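Local coordinates for KLLA0B12012p (Kluyveromyces lactis, PDB 6Y3P), which carries in this C-terminal piece a tubulin-tyrosine-ligase-like ATP-grasp domain that probably binds ATP, and is a direct partner of the mRNA decapping enzyme Dcp2, at residues H301-S305 with V392-K396; N103-L107 with V341-E345; Y232-L236 with N361-L366. All coordinates share one frame; numbering follows the deposited sequence.

Contact 1. Residues H301-S305 with V392-K396; sequences HEAVS and VEVLK
Val392 meets the helical segment 301-305 through His301, with CG1 lying 4.0 Å from His301 CE1 and approaching the ring obliquely. Two residues on, Val394 has the largest share of the interface. Its two methyls are split between two helix residues: CG1 sits over one face of the His301 imidazole, 4.0 Å from the ring centroid and 25° off the normal, while CG2 reaches Val304 CG1 at 3.8 Å. The first is a CH-pi contact displaced toward the ring's rim, since CG1 also lies 3.7 Å from both CB and CG of His301. It is the first torsion of Val394, with CG1 anti to the carbonyl carbon (chi1 -59°), that divides the methyls this way. The carbonyl O of Val394 accepts a weak hydrogen bond from Ser305 OG at 3.3 Å, the one polar link between the segments. Leu395 then closes the row, its CD1 3.7 Å from Ser305 OG and its CD2 beside Ser305 O; the same side chain also packs on Phe308 and Lys309, further along helix 290-313.

The polar end of His301 is occupied elsewhere, because NE2 hydrogen-bonds Asp233 OD1 on strand 228-239, which would limit rotation of the ring whose face Val394 CG1 covers. Strand 391-396 is itself paired antiparallel with 228-239, and the short axes of helix and strand approach to 7.6 Å at a crossing angle of -35°. This is helix-on-sheet packing: helix 290-313 lies against the antiparallel sheet of the ATP-grasp fold, with the C-terminal strand 391-396 as part of its seat.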
ATOM      1  N   HIS A 301     -12.295   2.872   1.313  1.00 38.80           N
ATOM      2  CA  HIS A 301     -12.689   2.347   2.623  1.00 39.13           C
ATOM      3  C   HIS A 301     -13.191   0.952   2.498  1.00 45.92           C
ATOM      4  O   HIS A 301     -12.908   0.142   3.354  1.00 49.14           O
ATOM      5  CB  HIS A 301     -13.805   3.197   3.206  1.00 40.58           C
ATOM      6  CG  HIS A 301     -13.375   4.564   3.583  1.00 45.03           C
ATOM      7  ND1 HIS A 301     -14.189   5.385   4.314  1.00 48.48           N
ATOM      8  CD2 HIS A 301     -12.218   5.206   3.333  1.00 47.29           C
ATOM      9  CE1 HIS A 301     -13.503   6.495   4.498  1.00 48.13           C
ATOM     10  NE2 HIS A 301     -12.308   6.421   3.936  1.00 48.07           N
ATOM     11  N   GLU A 302     -13.938   0.657   1.439  1.00 42.49           N
ATOM     12  CA  GLU A 302     -14.442  -0.676   1.210  1.00 42.26           C
ATOM     13  C   GLU A 302     -13.331  -1.676   0.928  1.00 44.46           C
ATOM     14  O   GLU A 302     -13.335  -2.765   1.502  1.00 44.10           O
ATOM     15  CB  GLU A 302     -15.504  -0.652   0.103  1.00 43.76           C
ATOM     16  CG  GLU A 302     -16.476  -1.812   0.158  1.00 57.34           C
ATOM     17  CD  GLU A 302     -17.064  -2.193   1.508  1.00 81.31           C
ATOM     18  OE1 GLU A 302     -17.303  -1.302   2.360  1.00 75.85           O
ATOM     19  OE2 GLU A 302     -17.310  -3.405   1.696  1.00 74.72           O
ATOM     20  N   ALA A 303     -12.359  -1.283   0.085  1.00 42.15           N
ATOM     21  CA  ALA A 303     -11.227  -2.114  -0.330  1.00 42.53           C
ATOM     22  C   ALA A 303     -10.267  -2.442   0.821  1.00 48.42           C
ATOM     23  O   ALA A 303      -9.820  -3.593   0.940  1.00 47.48           O
ATOM     24  CB  ALA A 303     -10.496  -1.471  -1.495  1.00 42.69           C
ATOM     25  N   VAL A 304      -9.992  -1.433   1.687  1.00 44.84           N
ATOM     26  CA  VAL A 304      -9.155  -1.552   2.882  1.00 44.48           C
ATOM     27  C   VAL A 304      -9.805  -2.558   3.888  1.00 50.68           C
ATOM     28  O   VAL A 304      -9.136  -3.465   4.369  1.00 50.65           O
ATOM     29  CB  VAL A 304      -8.882  -0.150   3.524  1.00 47.10           C
ATOM     30  CG1 VAL A 304      -8.333  -0.296   4.929  1.00 47.39           C
ATOM     31  CG2 VAL A 304      -7.920   0.692   2.670  1.00 45.52           C
ATOM     32  N   SER A 305     -11.104  -2.378   4.180  1.00 49.06           N
ATOM     33  CA  SER A 305     -11.929  -3.196   5.091  1.00 48.65           C
ATOM     34  C   SER A 305     -11.940  -4.668   4.644  1.00 50.48           C
ATOM     35  O   SER A 305     -11.704  -5.562   5.447  1.00 48.48           O
ATOM     36  CB  SER A 305     -13.355  -2.643   5.132  1.00 49.79           C
ATOM     37  OG  SER A 305     -14.207  -3.489   5.884  1.00 67.11           O
ATOM     38  N   VAL A 392     -11.048   7.710   9.861  1.00 47.44           N
ATOM     39  CA  VAL A 392     -12.265   6.906   9.847  1.00 47.28           C
ATOM     40  C   VAL A 392     -12.039   5.415  10.117  1.00 50.79           C
ATOM     41  O   VAL A 392     -11.266   4.763   9.413  1.00 49.72           O
ATOM     42  CB  VAL A 392     -12.982   7.159   8.490  1.00 50.31           C
ATOM     43  CG1 VAL A 392     -14.328   6.436   8.409  1.00 50.29           C
ATOM     44  CG2 VAL A 392     -13.142   8.660   8.226  1.00 49.83           C
ATOM     45  N   GLU A 393     -12.771   4.871  11.098  1.00 49.08           N
ATOM     46  CA  GLU A 393     -12.731   3.452  11.418  1.00 49.13           C
ATOM     47  C   GLU A 393     -13.548   2.692  10.379  1.00 53.52           C
ATOM     48  O   GLU A 393     -14.770   2.856  10.334  1.00 54.78           O
ATOM     49  CB  GLU A 393     -13.259   3.188  12.811  1.00 51.06           C
ATOM     50  CG  GLU A 393     -12.825   1.829  13.316  1.00 61.37           C
ATOM     51  CD  GLU A 393     -13.658   1.373  14.487  1.00 81.93           C
ATOM     52  OE1 GLU A 393     -14.685   0.698  14.256  1.00 82.04           O
ATOM     53  OE2 GLU A 393     -13.338   1.772  15.626  1.00 80.87           O
ATOM     54  N   VAL A 394     -12.865   1.867   9.545  1.00 46.63           N
ATOM     55  CA  VAL A 394     -13.474   1.139   8.427  1.00 45.55           C
ATOM     56  C   VAL A 394     -13.683  -0.346   8.730  1.00 51.81           C
ATOM     57  O   VAL A 394     -14.427  -1.027   8.020  1.00 52.98           O
ATOM     58  CB  VAL A 394     -12.696   1.363   7.098  1.00 48.53           C
ATOM     59  CG1 VAL A 394     -12.641   2.837   6.742  1.00 47.51           C
ATOM     60  CG2 VAL A 394     -11.280   0.772   7.160  1.00 48.48           C
ATOM     61  N   LEU A 395     -13.019  -0.850   9.767  1.00 47.58           N
ATOM     62  CA  LEU A 395     -13.158  -2.238  10.215  1.00 46.47           C
ATOM     63  C   LEU A 395     -12.807  -2.327  11.659  1.00 50.63           C
ATOM     64  O   LEU A 395     -11.854  -1.679  12.099  1.00 49.85           O
ATOM     65  CB  LEU A 395     -12.269  -3.209   9.410  1.00 45.32           C
ATOM     66  CG  LEU A 395     -12.463  -4.712   9.697  1.00 49.13           C
ATOM     67  CD1 LEU A 395     -13.808  -5.235   9.131  1.00 48.66           C
ATOM     68  CD2 LEU A 395     -11.287  -5.535   9.189  1.00 45.55           C
ATOM     69  N   LYS A 396     -13.563  -3.147  12.393  1.00 49.18           N
ATOM     70  CA  LYS A 396     -13.304  -3.465  13.787  1.00 50.34           C
ATOM     71  C   LYS A 396     -13.566  -4.937  13.991  1.00 58.51           C
ATOM     72  O   LYS A 396     -14.677  -5.407  13.721  1.00 59.81           O
ATOM     73  CB  LYS A 396     -14.165  -2.619  14.729  1.00 52.48           C
ATOM     74  CG  LYS A 396     -13.706  -2.653  16.189  1.00 63.01           C
ATOM     75  CD  LYS A 396     -14.886  -2.671  17.192  1.00 70.85           C
ATOM     76  CE  LYS A 396     -15.645  -1.369  17.346  1.00 77.34           C
ATOM     77  NZ  LYS A 396     -14.830  -0.297  17.981  1.00 88.16           N
TER

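Contact 2. Residues N103-L107 with V341-E345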
ATOM      1  N   ASN A 103     -12.779  -8.045  -6.065  1.00 54.30           N
ATOM      2  CA  ASN A 103     -12.928  -8.727  -7.347  1.00 55.03           C
ATOM      3  C   ASN A 103     -12.726  -7.741  -8.492  1.00 59.24           C
ATOM      4  O   ASN A 103     -12.511  -8.172  -9.621  1.00 58.91           O
ATOM      5  CB  ASN A 103     -14.345  -9.295  -7.480  1.00 59.52           C
ATOM      6  CG  ASN A 103     -14.568 -10.603  -6.789  1.00 71.69           C
ATOM      7  OD1 ASN A 103     -14.137 -11.656  -7.266  1.00 64.26           O
ATOM      8  ND2 ASN A 103     -15.322 -10.564  -5.696  1.00 60.98           N
ATOM      9  N   ARG A 104     -12.880  -6.420  -8.211  1.00 56.29           N
ATOM     10  CA  ARG A 104     -12.724  -5.326  -9.174  1.00 56.10           C
ATOM     11  C   ARG A 104     -11.571  -4.388  -8.837  1.00 59.04           C
ATOM     12  O   ARG A 104     -10.839  -4.006  -9.730  1.00 59.81           O
ATOM     13  CB  ARG A 104     -14.025  -4.497  -9.292  1.00 57.85           C
ATOM     14  CG  ARG A 104     -14.668  -4.533 -10.681  1.00 79.07           C
ATOM     15  CD  ARG A 104     -13.788  -3.944 -11.793  1.00100.02           C
ATOM     16  NE  ARG A 104     -14.504  -3.808 -13.067  1.00112.12           N
ATOM     17  CZ  ARG A 104     -13.948  -3.387 -14.201  1.00124.32           C
ATOM     18  NH1 ARG A 104     -12.657  -3.074 -14.240  1.00110.67           N
ATOM     19  NH2 ARG A 104     -14.677  -3.282 -15.305  1.00106.06           N
ATOM     20  N   ALA A 105     -11.455  -3.978  -7.558  1.00 54.00           N
ATOM     21  CA  ALA A 105     -10.516  -3.005  -6.998  1.00 52.86           C
ATOM     22  C   ALA A 105      -9.086  -3.526  -6.701  1.00 54.95           C
ATOM     23  O   ALA A 105      -8.440  -3.039  -5.783  1.00 53.43           O
ATOM     24  CB  ALA A 105     -11.128  -2.400  -5.735  1.00 53.53           C
ATOM     25  N   PHE A 106      -8.565  -4.448  -7.516  1.00 50.83           N
ATOM     26  CA  PHE A 106      -7.211  -4.981  -7.325  1.00 49.48           C
ATOM     27  C   PHE A 106      -6.538  -5.357  -8.646  1.00 54.81           C
ATOM     28  O   PHE A 106      -7.154  -6.011  -9.493  1.00 56.99           O
ATOM     29  CB  PHE A 106      -7.234  -6.194  -6.369  1.00 50.60           C
ATOM     30  CG  PHE A 106      -5.905  -6.876  -6.167  1.00 51.56           C
ATOM     31  CD1 PHE A 106      -4.821  -6.182  -5.634  1.00 54.59           C
ATOM     32  CD2 PHE A 106      -5.744  -8.222  -6.468  1.00 53.36           C
ATOM     33  CE1 PHE A 106      -3.603  -6.829  -5.406  1.00 54.94           C
ATOM     34  CE2 PHE A 106      -4.522  -8.860  -6.248  1.00 56.58           C
ATOM     35  CZ  PHE A 106      -3.464  -8.160  -5.715  1.00 54.00           C
ATOM     36  N   LEU A 107      -5.268  -4.967  -8.797  1.00 50.78           N
ATOM     37  CA  LEU A 107      -4.482  -5.269  -9.980  1.00 50.99           C
ATOM     38  C   LEU A 107      -3.696  -6.488  -9.663  1.00 55.70           C
ATOM     39  O   LEU A 107      -2.779  -6.430  -8.854  1.00 54.14           O
ATOM     40  CB  LEU A 107      -3.544  -4.100 -10.370  1.00 50.65           C
ATOM     41  CG  LEU A 107      -4.229  -2.833 -10.816  1.00 53.64           C
ATOM     42  CD1 LEU A 107      -3.247  -1.719 -10.944  1.00 53.55           C
ATOM     43  CD2 LEU A 107      -5.022  -3.031 -12.102  1.00 52.41           C
ATOM     44  N   VAL A 341     -11.108   2.836  -8.463  1.00 42.81           N
ATOM     45  CA  VAL A 341      -9.802   2.610  -7.835  1.00 42.41           C
ATOM     46  C   VAL A 341      -9.317   1.172  -8.032  1.00 45.68           C
ATOM     47  O   VAL A 341     -10.096   0.238  -8.113  1.00 43.05           O
ATOM     48  CB  VAL A 341      -9.686   3.044  -6.330  1.00 45.85           C
ATOM     49  CG1 VAL A 341     -10.269   4.434  -6.076  1.00 45.74           C
ATOM     50  CG2 VAL A 341     -10.300   2.015  -5.388  1.00 45.19           C
ATOM     51  N   LYS A 342      -8.014   1.007  -8.054  1.00 45.13           N
ATOM     52  CA  LYS A 342      -7.428  -0.300  -8.172  1.00 45.43           C
ATOM     53  C   LYS A 342      -6.266  -0.381  -7.244  1.00 46.93           C
ATOM     54  O   LYS A 342      -5.353   0.424  -7.345  1.00 45.32           O
ATOM     55  CB  LYS A 342      -7.120  -0.673  -9.645  1.00 48.71           C
ATOM     56  CG  LYS A 342      -8.265  -1.539 -10.219  1.00 64.69           C
ATOM     57  CD  LYS A 342      -8.394  -1.508 -11.740  1.00 74.89           C
ATOM     58  CE  LYS A 342      -9.515  -2.396 -12.270  1.00 77.47           C
ATOM     59  NZ  LYS A 342      -9.260  -3.862 -12.076  1.00 77.29           N
ATOM     60  N   LEU A 343      -6.345  -1.282  -6.255  1.00 44.36           N
ATOM     61  CA  LEU A 343      -5.234  -1.441  -5.320  1.00 43.80           C
ATOM     62  C   LEU A 343      -4.041  -2.067  -6.035  1.00 49.27           C
ATOM     63  O   LEU A 343      -4.169  -3.096  -6.702  1.00 48.96           O
ATOM     64  CB  LEU A 343      -5.608  -2.233  -4.047  1.00 43.25           C
ATOM     65  CG  LEU A 343      -4.482  -2.408  -3.017  1.00 46.56           C
ATOM     66  CD1 LEU A 343      -4.071  -1.079  -2.391  1.00 44.64           C
ATOM     67  CD2 LEU A 343      -4.876  -3.408  -1.961  1.00 52.05           C
ATOM     68  N   LEU A 344      -2.888  -1.418  -5.897  1.00 47.84           N
ATOM     69  CA  LEU A 344      -1.670  -1.883  -6.505  1.00 49.23           C
ATOM     70  C   LEU A 344      -0.792  -2.571  -5.466  1.00 53.20           C
ATOM     71  O   LEU A 344      -0.330  -3.684  -5.708  1.00 53.31           O
ATOM     72  CB  LEU A 344      -0.946  -0.704  -7.194  1.00 49.82           C
ATOM     73  CG  LEU A 344       0.441  -0.981  -7.766  1.00 56.02           C
ATOM     74  CD1 LEU A 344       0.378  -1.886  -9.026  1.00 56.47           C
ATOM     75  CD2 LEU A 344       1.162   0.329  -8.064  1.00 58.96           C
ATOM     76  N   GLU A 345      -0.539  -1.909  -4.322  1.00 48.59           N
ATOM     77  CA  GLU A 345       0.345  -2.445  -3.271  1.00 47.48           C
ATOM     78  C   GLU A 345       0.136  -1.771  -1.933  1.00 48.30           C
ATOM     79  O   GLU A 345      -0.471  -0.692  -1.836  1.00 46.26           O
ATOM     80  CB  GLU A 345       1.828  -2.306  -3.676  1.00 48.85           C
ATOM     81  CG  GLU A 345       2.292  -0.859  -3.797  1.00 60.99           C
ATOM     82  CD  GLU A 345       3.601  -0.620  -4.526  1.00 83.46           C
ATOM     83  OE1 GLU A 345       4.375  -1.590  -4.688  1.00 57.77           O
ATOM     84  OE2 GLU A 345       3.861   0.544  -4.914  1.00 92.34           O
TER
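Lys342 and Leu107 lay their side chains across one another at about a right angle, with Leu107 CD2 3.7 Å from Lys342 CD and Leu107 CG also close to Lys342 CB. The lysine chain runs alongside the backbone of 103-107 and bends at its last torsion (chi4 -68°), which turns NZ to the carbonyl of Arg104. NZ to Arg104 O is 2.8 Å, and the donor stands nearly on the line of the C=O bond (164° at oxygen). The side chain of Arg104 meets the same end of the lysine: its NH1 is 3.8 Å from Lys342 CE, which sits at the guanidinium edge in its plane. This brings two positive groups near each other, and the salt bridge from Lys342 NZ to Glu199 OE1 probably offsets that charge.

Phe106 points away from the strand, yet its CD1 is 3.3 Å from Leu343 O, which approaches the ring obliquely. The same oxygen takes Leu107 N at 3.0 Å, and Leu343 N gives a bond to Ala105 O at 2.8 Å. Both are straight (169° at hydrogen), but the latter donor stands well above the Ala105 carbonyl plane. Together they form a single beta bridge between Phe106 and Leu343. Leu107 CD1 adds an apolar touch on Leu344 CD1.

The loop 103-107, between helix 83-95 and strand 109-113, is thus laid along strand 341-347, which has a classic beta bulge, Leu344 and Glu345 lying opposite the single residue Asp332 of strand 326-335. Lys83 NZ of helix 83-95 hydrogen-bonds both Leu107 O and Leu344 O, tying the helix to both segments. Phe106 packs on that helix, Leu107 on strands 194-200 and 326-335, and Val341 and Leu343 on helix 290-313 and strand 326-335.

Contact 3. Residues Y232-L236 with N361-L366; sequences YDRML and NLIDEL
Segment 232-236 passes beside helical residues 361-366 with its backbone held off by side chains: the nearest CA pairs are Arg234 with Leu362 at 6.7 Å and Tyr232 with Leu366 at 7.0 Å. The side chains of Tyr232 and Arg234 span the gap, reaching side chains and backbone of the helix. With CG anti to the backbone N (chi1 -173°), Tyr232 extends its ring until OH lies 2.6 Å from Leu362 O. The hydroxyl donates in the carbonyl plane, on a lone pair, and Leu362 O also accepts the helical bond from Leu366 N, so two donors grip it. Leu366 CB covers one ring face as a CH-pi contact, 4.0 Å from the centroid; Arg234 N lies above the opposite face, and Leu362 CD2 sits in plane at the edge.

Arg234 spreads its guanidinium over Leu362 CA. NH1 gives two bonds, to Asn361 OD1 at 2.8 Å and to Glu365 OE1 at 2.9 Å, the second a salt bridge that meets the oxygen from above the carboxylate plane. NE of the same arginine pairs with Glu281, probably sharing its charge between two acids. Leu236 CD1 packs on Leu362 CD2 at 3.7 Å, the methyl that also touches the edge of the Tyr232 ring.

Helix 357-375 is thus docked on strand 228-239: a helix-on-sheet joint within the tubulin-tyrosine ligase region of this ATP-grasp fold.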
ATOM      1  N   TYR A 232      -7.056   7.241   6.778  1.00 44.60           N
ATOM      2  CA  TYR A 232      -6.829   8.678   6.832  1.00 43.61           C
ATOM      3  C   TYR A 232      -7.361   9.283   5.507  1.00 48.45           C
ATOM      4  O   TYR A 232      -6.845   8.972   4.427  1.00 46.87           O
ATOM      5  CB  TYR A 232      -5.329   8.972   7.044  1.00 42.32           C
ATOM      6  CG  TYR A 232      -5.048  10.435   7.287  1.00 41.51           C
ATOM      7  CD1 TYR A 232      -5.816  11.176   8.189  1.00 43.55           C
ATOM      8  CD2 TYR A 232      -4.009  11.079   6.634  1.00 41.50           C
ATOM      9  CE1 TYR A 232      -5.574  12.533   8.404  1.00 43.86           C
ATOM     10  CE2 TYR A 232      -3.749  12.434   6.850  1.00 43.06           C
ATOM     11  CZ  TYR A 232      -4.534  13.154   7.738  1.00 47.40           C
ATOM     12  OH  TYR A 232      -4.262  14.475   7.965  1.00 46.02           O
ATOM     13  N   ASP A 233      -8.430  10.093   5.603  1.00 46.52           N
ATOM     14  CA  ASP A 233      -9.129  10.683   4.453  1.00 47.07           C
ATOM     15  C   ASP A 233      -8.406  11.829   3.743  1.00 50.00           C
ATOM     16  O   ASP A 233      -8.886  12.259   2.705  1.00 50.29           O
ATOM     17  CB  ASP A 233     -10.562  11.120   4.822  1.00 49.25           C
ATOM     18  CG  ASP A 233     -11.572   9.993   4.674  1.00 55.46           C
ATOM     19  OD1 ASP A 233     -11.176   8.895   4.207  1.00 53.52           O
ATOM     20  OD2 ASP A 233     -12.754  10.207   5.024  1.00 59.63           O
ATOM     21  N   ARG A 234      -7.283  12.312   4.276  1.00 44.00           N
ATOM     22  CA  ARG A 234      -6.499  13.346   3.610  1.00 42.09           C
ATOM     23  C   ARG A 234      -5.422  12.569   2.855  1.00 44.55           C
ATOM     24  O   ARG A 234      -4.400  12.182   3.429  1.00 46.25           O
ATOM     25  CB  ARG A 234      -5.920  14.334   4.624  1.00 39.51           C
ATOM     26  CG  ARG A 234      -7.013  15.087   5.428  1.00 45.64           C
ATOM     27  CD  ARG A 234      -6.445  16.274   6.212  1.00 48.70           C
ATOM     28  NE  ARG A 234      -5.828  17.267   5.325  1.00 44.60           N
ATOM     29  CZ  ARG A 234      -5.012  18.233   5.722  1.00 53.83           C
ATOM     30  NH1 ARG A 234      -4.717  18.376   7.010  1.00 39.63           N
ATOM     31  NH2 ARG A 234      -4.495  19.077   4.836  1.00 48.81           N
ATOM     32  N   MET A 235      -5.736  12.198   1.613  1.00 37.73           N
ATOM     33  CA  MET A 235      -4.869  11.368   0.794  1.00 36.74           C
ATOM     34  C   MET A 235      -3.983  12.174  -0.176  1.00 43.38           C
ATOM     35  O   MET A 235      -4.153  13.384  -0.335  1.00 44.03           O
ATOM     36  CB  MET A 235      -5.671  10.278   0.075  1.00 37.57           C
ATOM     37  CG  MET A 235      -6.892   9.808   0.829  1.00 39.40           C
ATOM     38  SD  MET A 235      -7.679   8.461  -0.076  1.00 40.10           S
ATOM     39  CE  MET A 235      -8.926   7.945   1.131  1.00 38.35           C
ATOM     40  N   LEU A 236      -2.994  11.512  -0.764  1.00 41.58           N
ATOM     41  CA  LEU A 236      -2.034  12.162  -1.647  1.00 44.29           C
ATOM     42  C   LEU A 236      -2.187  11.658  -3.053  1.00 48.24           C
ATOM     43  O   LEU A 236      -2.447  10.470  -3.274  1.00 48.09           O
ATOM     44  CB  LEU A 236      -0.591  11.842  -1.187  1.00 45.99           C
ATOM     45  CG  LEU A 236       0.026  12.596   0.005  1.00 53.35           C
ATOM     46  CD1 LEU A 236      -0.756  12.386   1.269  1.00 55.07           C
ATOM     47  CD2 LEU A 236       1.416  12.103   0.277  1.00 54.01           C
ATOM     48  N   ASN A 361       0.915  20.086   7.157  1.00 54.30           N
ATOM     49  CA  ASN A 361      -0.354  20.183   7.883  1.00 54.15           C
ATOM     50  C   ASN A 361      -1.040  18.811   7.814  1.00 55.18           C
ATOM     51  O   ASN A 361      -1.527  18.298   8.830  1.00 55.18           O
ATOM     52  CB  ASN A 361      -1.247  21.249   7.227  1.00 60.30           C
ATOM     53  CG  ASN A 361      -2.562  21.536   7.938  1.00 90.00           C
ATOM     54  OD1 ASN A 361      -3.498  20.727   7.954  1.00 78.61           O
ATOM     55  ND2 ASN A 361      -2.700  22.741   8.463  1.00 87.46           N
ATOM     56  N   LEU A 362      -1.023  18.210   6.617  1.00 48.99           N
ATOM     57  CA  LEU A 362      -1.592  16.896   6.358  1.00 48.05           C
ATOM     58  C   LEU A 362      -0.949  15.821   7.260  1.00 50.97           C
ATOM     59  O   LEU A 362      -1.675  15.012   7.835  1.00 49.00           O
ATOM     60  CB  LEU A 362      -1.441  16.546   4.857  1.00 47.09           C
ATOM     61  CG  LEU A 362      -2.152  15.287   4.376  1.00 50.21           C
ATOM     62  CD1 LEU A 362      -2.634  15.435   2.953  1.00 48.11           C
ATOM     63  CD2 LEU A 362      -1.267  14.044   4.538  1.00 52.34           C
ATOM     64  N   ILE A 363       0.400  15.838   7.389  1.00 47.78           N
ATOM     65  CA  ILE A 363       1.161  14.860   8.173  1.00 47.52           C
ATOM     66  C   ILE A 363       0.995  15.135   9.686  1.00 52.62           C
ATOM     67  O   ILE A 363       0.917  14.174  10.463  1.00 50.16           O
ATOM     68  CB  ILE A 363       2.638  14.775   7.663  1.00 50.27           C
ATOM     69  CG1 ILE A 363       2.717  14.138   6.256  1.00 49.70           C
ATOM     70  CG2 ILE A 363       3.612  14.100   8.633  1.00 51.04           C
ATOM     71  CD1 ILE A 363       2.282  12.641   6.138  1.00 52.62           C
ATOM     72  N   ASP A 364       0.874  16.440  10.086  1.00 50.13           N
ATOM     73  CA  ASP A 364       0.655  16.857  11.484  1.00 49.99           C
ATOM     74  C   ASP A 364      -0.678  16.331  12.018  1.00 53.85           C
ATOM     75  O   ASP A 364      -0.753  15.883  13.156  1.00 55.85           O
ATOM     76  CB  ASP A 364       0.657  18.385  11.597  1.00 52.54           C
ATOM     77  CG  ASP A 364       2.015  19.048  11.641  1.00 63.58           C
ATOM     78  OD1 ASP A 364       3.032  18.327  11.545  1.00 63.04           O
ATOM     79  OD2 ASP A 364       2.061  20.294  11.787  1.00 74.41           O
ATOM     80  N   GLU A 365      -1.721  16.383  11.193  1.00 49.05           N
ATOM     81  CA  GLU A 365      -3.056  15.933  11.554  1.00 48.61           C
ATOM     82  C   GLU A 365      -3.101  14.410  11.581  1.00 52.42           C
ATOM     83  O   GLU A 365      -3.869  13.841  12.355  1.00 53.60           O
ATOM     84  CB  GLU A 365      -4.080  16.502  10.558  1.00 49.69           C
ATOM     85  CG  GLU A 365      -5.515  16.154  10.915  1.00 61.75           C
ATOM     86  CD  GLU A 365      -6.582  16.530   9.912  1.00 72.06           C
ATOM     87  OE1 GLU A 365      -6.412  17.551   9.207  1.00 59.82           O
ATOM     88  OE2 GLU A 365      -7.616  15.826   9.874  1.00 69.92           O
ATOM     89  N   LEU A 366      -2.266  13.751  10.750  1.00 47.14           N
ATOM     90  CA  LEU A 366      -2.203  12.299  10.711  1.00 45.67           C
ATOM     91  C   LEU A 366      -1.686  11.761  12.044  1.00 50.97           C
ATOM     92  O   LEU A 366      -2.341  10.893  12.635  1.00 51.31           O
ATOM     93  CB  LEU A 366      -1.340  11.794   9.528  1.00 44.17           C
ATOM     94  CG  LEU A 366      -0.784  10.339   9.593  1.00 46.99           C
ATOM     95  CD1 LEU A 366      -1.888   9.289   9.567  1.00 45.14           C
ATOM     96  CD2 LEU A 366       0.212  10.090   8.496  1.00 51.25           C
TER

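All three contacts reach the same branched antiparallel sheet. Contacts 1 and 3 are joined directly, through the hydrogen bond between His301 and Asp233 and through strands 391-396 and 228-239, which are neighbours. Contact 2 touches neither, though its centre is about 15 Å from that of contact 1, nearer than the centre of contact 3 at about 17 Å. Contacts 2 and 3 are mostly buried, whereas contact 1 is only partly so. Their chemistry differs with the elements joined: helix on strand in contact 1, chiefly methyl-on-ring packing, and in contact 3, with a salt bridge and a tyrosine hydroxyl; loop along strand in contact 2, with backbone pairing and a buried lysine.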